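Local coordinates for protein voltage-sensor containing phosphatase (Ciona intestinalis, PDB 3V0D) that probably dephosphorylates phosphoinositide lipids under the control of membrane voltage, using a PTEN-like phosphatase domain followed by a C2 domain, at residues A[68-73]-A[107-112]; A[78-81]-A[86-89]; A[224-227]-A[232-235]; A[283-286]-A[290-293]. The protein carries 1 engineered substitution. All coordinates share one frame; numbering follows the deposited sequence.

Interaction 1 of 4, residues A[68-73]-A[107-112]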
# COMPACT_ATOMS: atom_id res chain seq x y z
N ARG A 68 -5.90 18.87 11.44
CA ARG A 68 -4.62 18.60 10.79
C ARG A 68 -4.94 17.79 9.54
O ARG A 68 -5.72 16.83 9.61
CB ARG A 68 -3.68 17.86 11.72
CG ARG A 68 -2.25 17.74 11.27
CD ARG A 68 -1.37 17.52 12.48
NE ARG A 68 0.05 17.44 12.18
CZ ARG A 68 0.79 18.48 11.83
NH1 ARG A 68 0.23 19.68 11.71
NH2 ARG A 68 2.10 18.31 11.61
N ILE A 69 -4.33 18.18 8.42
CA ILE A 69 -4.55 17.53 7.12
C ILE A 69 -3.33 16.71 6.77
O ILE A 69 -2.20 17.19 6.89
CB ILE A 69 -4.76 18.60 6.02
CG1 ILE A 69 -5.79 19.67 6.43
CG2 ILE A 69 -5.10 17.93 4.68
CD1 ILE A 69 -7.18 19.14 6.71
N TYR A 70 -3.56 15.48 6.29
CA TYR A 70 -2.49 14.62 5.81
C TYR A 70 -2.67 14.36 4.33
O TYR A 70 -3.70 13.78 3.92
CB TYR A 70 -2.49 13.29 6.60
CG TYR A 70 -2.18 13.48 8.06
CD1 TYR A 70 -3.17 13.76 8.98
CD2 TYR A 70 -0.86 13.45 8.51
CE1 TYR A 70 -2.89 13.97 10.33
CE2 TYR A 70 -0.55 13.68 9.86
CZ TYR A 70 -1.58 13.94 10.75
OH TYR A 70 -1.32 14.14 12.08
N ASN A 71 -1.69 14.80 3.54
CA ASN A 71 -1.67 14.57 2.10
C ASN A 71 -0.76 13.38 1.84
O ASN A 71 0.46 13.49 2.05
CB ASN A 71 -1.16 15.82 1.37
CG ASN A 71 -0.96 15.58 -0.10
OD1 ASN A 71 -1.33 14.54 -0.64
ND2 ASN A 71 -0.35 16.53 -0.78
N LEU A 72 -1.34 12.27 1.40
CA LEU A 72 -0.60 11.01 1.21
C LEU A 72 -0.08 10.85 -0.22
O LEU A 72 0.42 9.78 -0.57
CB LEU A 72 -1.47 9.84 1.59
CG LEU A 72 -1.59 9.51 3.06
CD1 LEU A 72 -1.76 10.71 3.97
CD2 LEU A 72 -2.63 8.46 3.28
N CYS A 73 -0.19 11.88 -1.06
CA CYS A 73 0.17 11.72 -2.47
C CYS A 73 1.60 12.12 -2.73
O CYS A 73 1.97 13.30 -2.60
CB CYS A 73 -0.71 12.60 -3.35
SG CYS A 73 -2.46 12.24 -3.22
N ILE A 107 2.23 8.12 12.51
CA ILE A 107 1.48 7.73 13.70
C ILE A 107 1.89 8.63 14.87
O ILE A 107 1.04 9.09 15.62
CB ILE A 107 1.68 6.23 14.02
CG1 ILE A 107 0.95 5.37 12.97
CG2 ILE A 107 1.23 5.90 15.44
CD1 ILE A 107 -0.61 5.43 13.02
N ASP A 108 3.18 8.89 15.04
CA ASP A 108 3.59 9.74 16.14
C ASP A 108 3.11 11.17 15.98
O ASP A 108 2.71 11.82 16.96
CB ASP A 108 5.08 9.71 16.38
CG ASP A 108 5.40 10.15 17.83
OD1 ASP A 108 5.97 11.22 18.02
OD2 ASP A 108 5.01 9.46 18.79
N ASP A 109 3.17 11.70 14.76
CA ASP A 109 2.66 13.04 14.52
C ASP A 109 1.17 13.15 14.87
O ASP A 109 0.74 14.09 15.57
CB ASP A 109 2.93 13.46 13.08
CG ASP A 109 2.38 14.84 12.76
OD1 ASP A 109 1.20 14.96 12.41
OD2 ASP A 109 3.13 15.83 12.94
N ALA A 110 0.39 12.17 14.42
CA ALA A 110 -1.03 12.15 14.72
C ALA A 110 -1.27 11.97 16.23
O ALA A 110 -2.16 12.62 16.79
CB ALA A 110 -1.73 11.06 13.90
N LYS A 111 -0.49 11.10 16.88
CA LYS A 111 -0.65 10.89 18.32
C LYS A 111 -0.44 12.19 19.09
O LYS A 111 -1.25 12.53 19.97
CB LYS A 111 0.24 9.76 18.84
CG LYS A 111 -0.35 9.09 20.08
CD LYS A 111 0.32 7.76 20.45
CE LYS A 111 -0.48 6.95 21.54
NZ LYS A 111 -1.91 6.49 21.21
N VAL A 112 0.64 12.90 18.78
CA VAL A 112 0.97 14.16 19.48
C VAL A 112 -0.16 15.17 19.27
O VAL A 112 -0.61 15.83 20.20
CB VAL A 112 2.34 14.70 19.02
CG1 VAL A 112 2.59 16.12 19.52
CG2 VAL A 112 3.46 13.79 19.53
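Asp-109 of helix 107-112 reaches strand 68-73 with both carboxylate oxygens. Its CG lies anti to the backbone N (chi1 178°), which carries the carboxylate off the helix and over to Arg-68 and Tyr-70. Arg-68 arrives from the opposite direction and grips it side-on. Arg-68 NE gives an almost straight bond to OD1 of Asp-109 (2.7 Å, 177°), entering on the syn lone pair and staying in the guanidinium plane, while NH2 of Arg-68 reaches OD2 of Asp-109 at 3.0 Å in a more bent, tilted bond. The Tyr-70 hydroxyl comes to OD1 of Asp-109 nearly head-on to the C-O bond, OH to OD1 2.7 Å, with ring and carboxylate planes 83° apart. One residue further along, Ala-110 packs against the same hydroxyl, its CA 3.3 Å from Tyr-70 OH; its methyl also touches Trp-140 of helix 131-143. Strand and helix run nearly antiparallel, a helix laid on the phosphatase sheet, and Phe-106 meets the Tyr-70 ring edge-to-face. Two short bonds thus converge on OD1, so the carboxylate is fixed in position and rotation, and the paired arginine probably favours its ionised form.

Interaction 2 of 4, residues A[78-81]-A[86-89]; sequences YDET and HVYR
Glu-80 lays its aliphatic stem obliquely across Val-87, and this is the tight part of the contact. CB of Glu-80 sits 3.7 Å from CG2 of Val-87, and Glu-80 CD is again 3.7 Å from Val-87 CB, so the extended chain follows the valine from one branch to the other. Tyr-78 and Val-87 point toward each other from opposite directions: Tyr-78 OH lies 3.6 Å from Val-87 CG1, and CG2 of Val-87 is at the edge of the ring. Val-87 has CG1 anti to its backbone N (chi1 -176°), which turns that branch to the tyrosine hydroxyl and CG2 to the glutamate stem.

The other side is wet. OE1 of Glu-80 accepts from two waters; one of them also donates to Val-87 O (2.7 Å), and the other takes a weak bond from Val-87 N, so carboxylate and strand edge are joined through solvent and no direct hydrogen bond links the segments. OE2 of Glu-80 rests on the Arg-89 stem, 3.5 Å from CG of Arg-89, but the charged ends stay apart, Glu-80 OE2 to Arg-89 NE being 4.9 Å.

Arg-89 NH2 turns instead to Cys-73 O, and Tyr-78 OH bonds His-125 NE2 at the end of strand 121-125, where the phosphatase signature loop begins. The 78-81 loop lies against strand 87-92, next to strand 67-73 in the sheet.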
# COMPACT_ATOMS: atom_id res chain seq x y z
N TYR A 78 0.05 21.08 -2.97
CA TYR A 78 -0.84 22.21 -3.18
C TYR A 78 -0.39 23.32 -2.23
O TYR A 78 0.54 23.12 -1.43
CB TYR A 78 -2.33 21.87 -2.95
CG TYR A 78 -2.63 21.03 -1.74
CD1 TYR A 78 -2.71 21.57 -0.46
CD2 TYR A 78 -2.88 19.67 -1.88
CE1 TYR A 78 -2.99 20.77 0.66
CE2 TYR A 78 -3.16 18.89 -0.80
CZ TYR A 78 -3.23 19.43 0.47
OH TYR A 78 -3.53 18.66 1.56
N ASP A 79 -1.04 24.48 -2.32
CA ASP A 79 -0.78 25.61 -1.43
C ASP A 79 -1.31 25.30 -0.03
O ASP A 79 -2.52 25.42 0.25
CB ASP A 79 -1.45 26.86 -2.00
CG ASP A 79 -1.33 28.06 -1.10
OD1 ASP A 79 -0.61 27.98 -0.08
OD2 ASP A 79 -1.97 29.09 -1.40
N GLU A 80 -0.41 24.89 0.85
CA GLU A 80 -0.80 24.45 2.19
C GLU A 80 -1.20 25.60 3.09
O GLU A 80 -1.80 25.40 4.14
CB GLU A 80 0.31 23.62 2.82
CG GLU A 80 0.57 22.35 2.02
CD GLU A 80 1.74 21.52 2.51
OE1 GLU A 80 2.43 21.95 3.46
OE2 GLU A 80 1.98 20.45 1.91
N THR A 81 -0.88 26.83 2.67
CA THR A 81 -1.34 27.99 3.40
C THR A 81 -2.86 28.16 3.33
O THR A 81 -3.45 28.78 4.22
CB THR A 81 -0.52 29.23 3.03
OG1 THR A 81 0.88 28.92 3.27
CG2 THR A 81 -0.92 30.46 3.85
N HIS A 86 -1.44 23.75 8.20
CA HIS A 86 -1.66 22.57 9.04
C HIS A 86 -1.72 21.30 8.20
O HIS A 86 -2.60 20.47 8.37
CB HIS A 86 -2.98 22.73 9.82
CG HIS A 86 -3.02 23.94 10.69
ND1 HIS A 86 -2.00 24.25 11.56
CD2 HIS A 86 -3.94 24.92 10.82
CE1 HIS A 86 -2.30 25.38 12.19
NE2 HIS A 86 -3.48 25.79 11.77
N VAL A 87 -0.76 21.15 7.30
CA VAL A 87 -0.71 20.01 6.38
C VAL A 87 0.59 19.26 6.62
O VAL A 87 1.64 19.86 6.77
CB VAL A 87 -0.80 20.46 4.91
CG1 VAL A 87 -0.85 19.24 3.96
CG2 VAL A 87 -2.00 21.35 4.69
N TYR A 88 0.48 17.93 6.63
CA TYR A 88 1.61 17.02 6.77
C TYR A 88 1.62 16.10 5.55
O TYR A 88 0.60 15.49 5.25
CB TYR A 88 1.43 16.25 8.07
CG TYR A 88 2.52 15.26 8.42
CD1 TYR A 88 3.43 15.54 9.44
CD2 TYR A 88 2.61 14.01 7.81
CE1 TYR A 88 4.39 14.63 9.82
CE2 TYR A 88 3.58 13.09 8.19
CZ TYR A 88 4.46 13.40 9.18
OH TYR A 88 5.43 12.52 9.56
N ARG A 89 2.74 16.00 4.86
CA ARG A 89 2.82 15.15 3.67
C ARG A 89 3.47 13.82 3.96
O ARG A 89 4.51 13.73 4.63
CB ARG A 89 3.63 15.87 2.55
CG ARG A 89 2.87 17.02 1.83
CD ARG A 89 3.49 17.48 0.53
NE ARG A 89 3.35 16.48 -0.54
CZ ARG A 89 3.78 16.67 -1.80
NH1 ARG A 89 4.39 17.80 -2.15
NH2 ARG A 89 3.64 15.72 -2.75
O HOH W 1 1.63 23.11 5.97
O HOH W 2 3.81 20.38 5.22

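Interaction 3 of 4, residues A[224-227]-A[232-235]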
# COMPACT_ATOMS: atom_id res chain seq x y z
N SER A 224 10.57 -10.71 -16.36
CA SER A 224 11.73 -10.07 -15.74
C SER A 224 11.29 -9.61 -14.35
O SER A 224 10.09 -9.45 -14.08
CB SER A 224 12.28 -8.93 -16.58
OG SER A 224 11.27 -8.02 -16.92
N MET A 225 12.26 -9.37 -13.48
CA MET A 225 11.99 -8.99 -12.10
C MET A 225 12.89 -7.82 -11.74
O MET A 225 14.10 -7.89 -11.92
CB MET A 225 12.25 -10.16 -11.15
CG MET A 225 11.91 -9.86 -9.70
SD MET A 225 12.31 -11.20 -8.58
CE MET A 225 14.09 -11.07 -8.54
N GLN A 226 12.28 -6.76 -11.22
CA GLN A 226 13.00 -5.57 -10.78
C GLN A 226 12.85 -5.45 -9.28
O GLN A 226 11.74 -5.53 -8.74
CB GLN A 226 12.39 -4.35 -11.45
CG GLN A 226 13.13 -3.06 -11.16
CD GLN A 226 12.37 -1.86 -11.65
OE1 GLN A 226 11.20 -1.68 -11.33
NE2 GLN A 226 13.04 -1.00 -12.43
N ILE A 227 13.97 -5.21 -8.60
CA ILE A 227 13.96 -4.93 -7.16
C ILE A 227 14.25 -3.45 -6.96
O ILE A 227 15.23 -2.92 -7.51
CB ILE A 227 15.00 -5.79 -6.40
CG1 ILE A 227 14.80 -7.28 -6.70
CG2 ILE A 227 14.95 -5.47 -4.90
CD1 ILE A 227 15.75 -8.23 -5.97
N GLN A 232 14.70 3.59 -5.98
CA GLN A 232 15.68 3.33 -7.03
C GLN A 232 15.71 1.85 -7.36
O GLN A 232 15.64 1.01 -6.46
CB GLN A 232 17.11 3.73 -6.59
CG GLN A 232 17.28 5.20 -6.19
CD GLN A 232 17.25 6.13 -7.37
OE1 GLN A 232 17.67 5.76 -8.47
NE2 GLN A 232 16.75 7.35 -7.16
N GLU A 233 15.90 1.52 -8.64
CA GLU A 233 16.20 0.16 -9.02
C GLU A 233 17.54 -0.26 -8.44
O GLU A 233 18.55 0.44 -8.63
CB GLU A 233 16.24 0.02 -10.53
CG GLU A 233 16.66 -1.36 -11.00
CD GLU A 233 16.74 -1.45 -12.48
OE1 GLU A 233 17.87 -1.42 -12.99
OE2 GLU A 233 15.72 -1.53 -13.16
N VAL A 234 17.56 -1.40 -7.75
CA VAL A 234 18.80 -1.96 -7.24
C VAL A 234 19.17 -3.29 -7.92
O VAL A 234 20.32 -3.70 -7.82
CB VAL A 234 18.88 -2.05 -5.70
CG1 VAL A 234 18.72 -0.66 -5.08
CG2 VAL A 234 17.84 -3.00 -5.16
N LEU A 235 18.23 -3.94 -8.61
CA LEU A 235 18.56 -5.15 -9.39
C LEU A 235 17.50 -5.33 -10.47
O LEU A 235 16.30 -5.07 -10.23
CB LEU A 235 18.60 -6.40 -8.52
CG LEU A 235 19.21 -7.65 -9.16
CD1 LEU A 235 20.70 -7.45 -9.44
CD2 LEU A 235 18.99 -8.87 -8.30
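The amide of Gln-226 and the carboxylate of Glu-233 meet through their edges, not their faces. NE2 of Gln-226 bonds OE2 of Glu-233 at 2.8 Å in a practically straight line that lies in the amide plane and enters on the anti lone pair, and the two planes stand 63° apart. Both chains are extended; Gln-226 has CG anti to its backbone N (chi1 -175°), which sends the amide out to cross the glutamate at about a right angle. The other end of the amide, OE1, is held by Arg-273.

Beneath this polar bridge the backbones make a classic beta bulge. Ile-227 O accepts from Val-234 N at 2.8 Å and, weakly, from Leu-235 N at 3.4 Å, while Ile-227 N donates to Leu-235 O at 2.8 Å, so two residues of one strand face a single isoleucine. CG2 of Val-234 packs on CG2 of Ile-227 at 3.8 Å. The Ile-227 and Leu-235 side chains run side by side on one face, Ile-227 CD1 to Leu-235 CD2 4.0 Å.

At the bulge the short segments 224-227 and 232-235 run 119° apart; they belong to the hairpin 223-229/232-238 at one margin of the four-stranded C2 sheet. Strand 269-276 flanks its inner strand. On the apolar face, Ile-227 reaches Val-204 and Leu-235 reaches Val-260, both in the facing five-stranded sheet.

Interaction 4 of 4, residues A[283-286]-A[290-293]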
# COMPACT_ATOMS: atom_id res chain seq x y z
N ARG A 283 -1.29 -5.68 -17.79
CA ARG A 283 -0.76 -4.89 -16.68
C ARG A 283 -1.89 -4.40 -15.79
O ARG A 283 -2.97 -4.06 -16.27
CB ARG A 283 0.04 -3.72 -17.21
CG ARG A 283 1.19 -4.10 -18.11
CD ARG A 283 1.94 -2.87 -18.61
NE ARG A 283 2.96 -3.27 -19.57
CZ ARG A 283 3.84 -2.46 -20.15
NH1 ARG A 283 3.84 -1.16 -19.87
NH2 ARG A 283 4.71 -2.95 -21.02
N GLY A 284 -1.64 -4.37 -14.49
CA GLY A 284 -2.58 -3.82 -13.52
C GLY A 284 -2.08 -2.47 -13.05
O GLY A 284 -1.65 -1.64 -13.86
N TYR A 285 -2.09 -2.25 -11.75
CA TYR A 285 -1.44 -1.08 -11.18
C TYR A 285 0.06 -1.20 -11.37
O TYR A 285 0.62 -2.27 -11.61
CB TYR A 285 -1.71 -1.03 -9.68
CG TYR A 285 -3.14 -0.95 -9.23
CD1 TYR A 285 -4.06 -0.16 -9.91
CD2 TYR A 285 -3.54 -1.63 -8.09
CE1 TYR A 285 -5.39 -0.04 -9.43
CE2 TYR A 285 -4.82 -1.52 -7.61
CZ TYR A 285 -5.75 -0.73 -8.29
OH TYR A 285 -7.02 -0.62 -7.79
N ASP A 286 0.73 -0.06 -11.23
CA ASP A 286 2.19 -0.00 -11.22
C ASP A 286 2.81 -0.39 -12.56
O ASP A 286 3.99 -0.76 -12.62
CB ASP A 286 2.79 -0.80 -10.06
CG ASP A 286 4.03 -0.14 -9.50
OD1 ASP A 286 3.89 0.93 -8.84
OD2 ASP A 286 5.12 -0.69 -9.69
N PHE A 290 2.37 -7.93 -12.10
CA PHE A 290 2.20 -8.16 -10.67
C PHE A 290 3.42 -7.69 -9.91
O PHE A 290 4.52 -7.65 -10.46
CB PHE A 290 1.84 -9.63 -10.35
CG PHE A 290 2.81 -10.67 -10.88
CD1 PHE A 290 3.81 -11.20 -10.08
CD2 PHE A 290 2.65 -11.20 -12.17
CE1 PHE A 290 4.68 -12.19 -10.55
CE2 PHE A 290 3.52 -12.15 -12.65
CZ PHE A 290 4.52 -12.67 -11.85
N TYR A 291 3.20 -7.30 -8.65
CA TYR A 291 4.28 -6.70 -7.84
C TYR A 291 3.91 -6.87 -6.38
O TYR A 291 2.77 -7.23 -6.05
CB TYR A 291 4.51 -5.22 -8.20
CG TYR A 291 3.34 -4.28 -7.91
CD1 TYR A 291 3.41 -3.38 -6.82
CD2 TYR A 291 2.17 -4.29 -8.67
CE1 TYR A 291 2.38 -2.53 -6.53
CE2 TYR A 291 1.12 -3.44 -8.39
CZ TYR A 291 1.22 -2.57 -7.29
OH TYR A 291 0.14 -1.75 -7.05
N PHE A 292 4.85 -6.56 -5.48
CA PHE A 292 4.54 -6.57 -4.06
C PHE A 292 5.63 -5.84 -3.29
O PHE A 292 6.76 -5.71 -3.76
CB PHE A 292 4.34 -8.01 -3.50
CG PHE A 292 5.50 -8.91 -3.72
CD1 PHE A 292 6.58 -8.94 -2.84
CD2 PHE A 292 5.49 -9.79 -4.80
CE1 PHE A 292 7.63 -9.83 -3.04
CE2 PHE A 292 6.53 -10.70 -4.99
CZ PHE A 292 7.60 -10.70 -4.14
N TRP A 293 5.29 -5.47 -2.05
CA TRP A 293 6.23 -4.92 -1.07
C TRP A 293 6.40 -5.85 0.10
O TRP A 293 5.45 -6.51 0.54
CB TRP A 293 5.71 -3.61 -0.52
CG TRP A 293 5.66 -2.47 -1.46
CD1 TRP A 293 4.72 -2.19 -2.42
CD2 TRP A 293 6.55 -1.36 -1.46
NE1 TRP A 293 4.97 -0.97 -3.02
CE2 TRP A 293 6.10 -0.45 -2.44
CE3 TRP A 293 7.69 -1.04 -0.71
CZ2 TRP A 293 6.73 0.77 -2.67
CZ3 TRP A 293 8.31 0.17 -0.94
CH2 TRP A 293 7.83 1.06 -1.92
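Asp-286 takes a left-handed backbone conformation (phi 66°) in the irregular loop before strand 290-295, and its CA comes within 7.8 Å of the CA of Tyr-291 on that strand. That brings its CB over one face of the Tyr-291 ring, a CH-pi contact 3.6 Å from CB of Asp-286 to the ring centroid of Tyr-291 and only 15° off the normal. The carboxylate continues along the same face, stacked against the ring with the planes not far from parallel. Tyr-291 itself has CG between its backbone N and carbonyl carbon (chi1 65°), which lifts the ring off the strand and under the loop. Tyr-285 touches its far end: CB of Tyr-285 is 3.3 Å from Tyr-291 OH, and the carbonyl oxygen of Tyr-285 lies 3.5 Å from CE2 of Tyr-291.

No hydrogen bond spans the two segments; their polar ends are bonded to other parts of the chain. Tyr-291 OH bonds the backbone oxygen of His-95, whose ring stacks on Tyr-285, and Tyr-285 OH bonds Lys-316. Asp-286 makes salt bridges to Arg-273 through OD2 and to Lys-271 through OD1, which also takes a bond from Asn-96.

His-95 and Asn-96 belong to the phosphatase part, so the contact lies where the C2 part meets it and probably helps to hold the two together. With two cationic partners and an amide donor, Asp-286 is probably held ionised, and its methylene is pinned above the tyrosine.

In the fold
Two pairs emerge from the four contacts, one in each domain. Interactions 1 and 2 lie in the phosphatase part, centres 11 Å apart, and touch directly: strands 67-73 and 87-92 are parallel neighbours in one sheet, joined by backbone bonds from Ile-69 to His-86 and Tyr-88. The loop 78-81 connects these strands, and helix 100-115 follows them. Interactions 3 and 4 come later in the chain, in the C2 part, with centres 13 Å apart; they belong to opposite margins of the same four-stranded antiparallel sheet. Interactions 1 and 4 have centres about 26 Å apart, but 283-286 and 290-293 reach the phosphatase loop at His-95 and Asn-96, which places interaction 4 at the junction of the two parts.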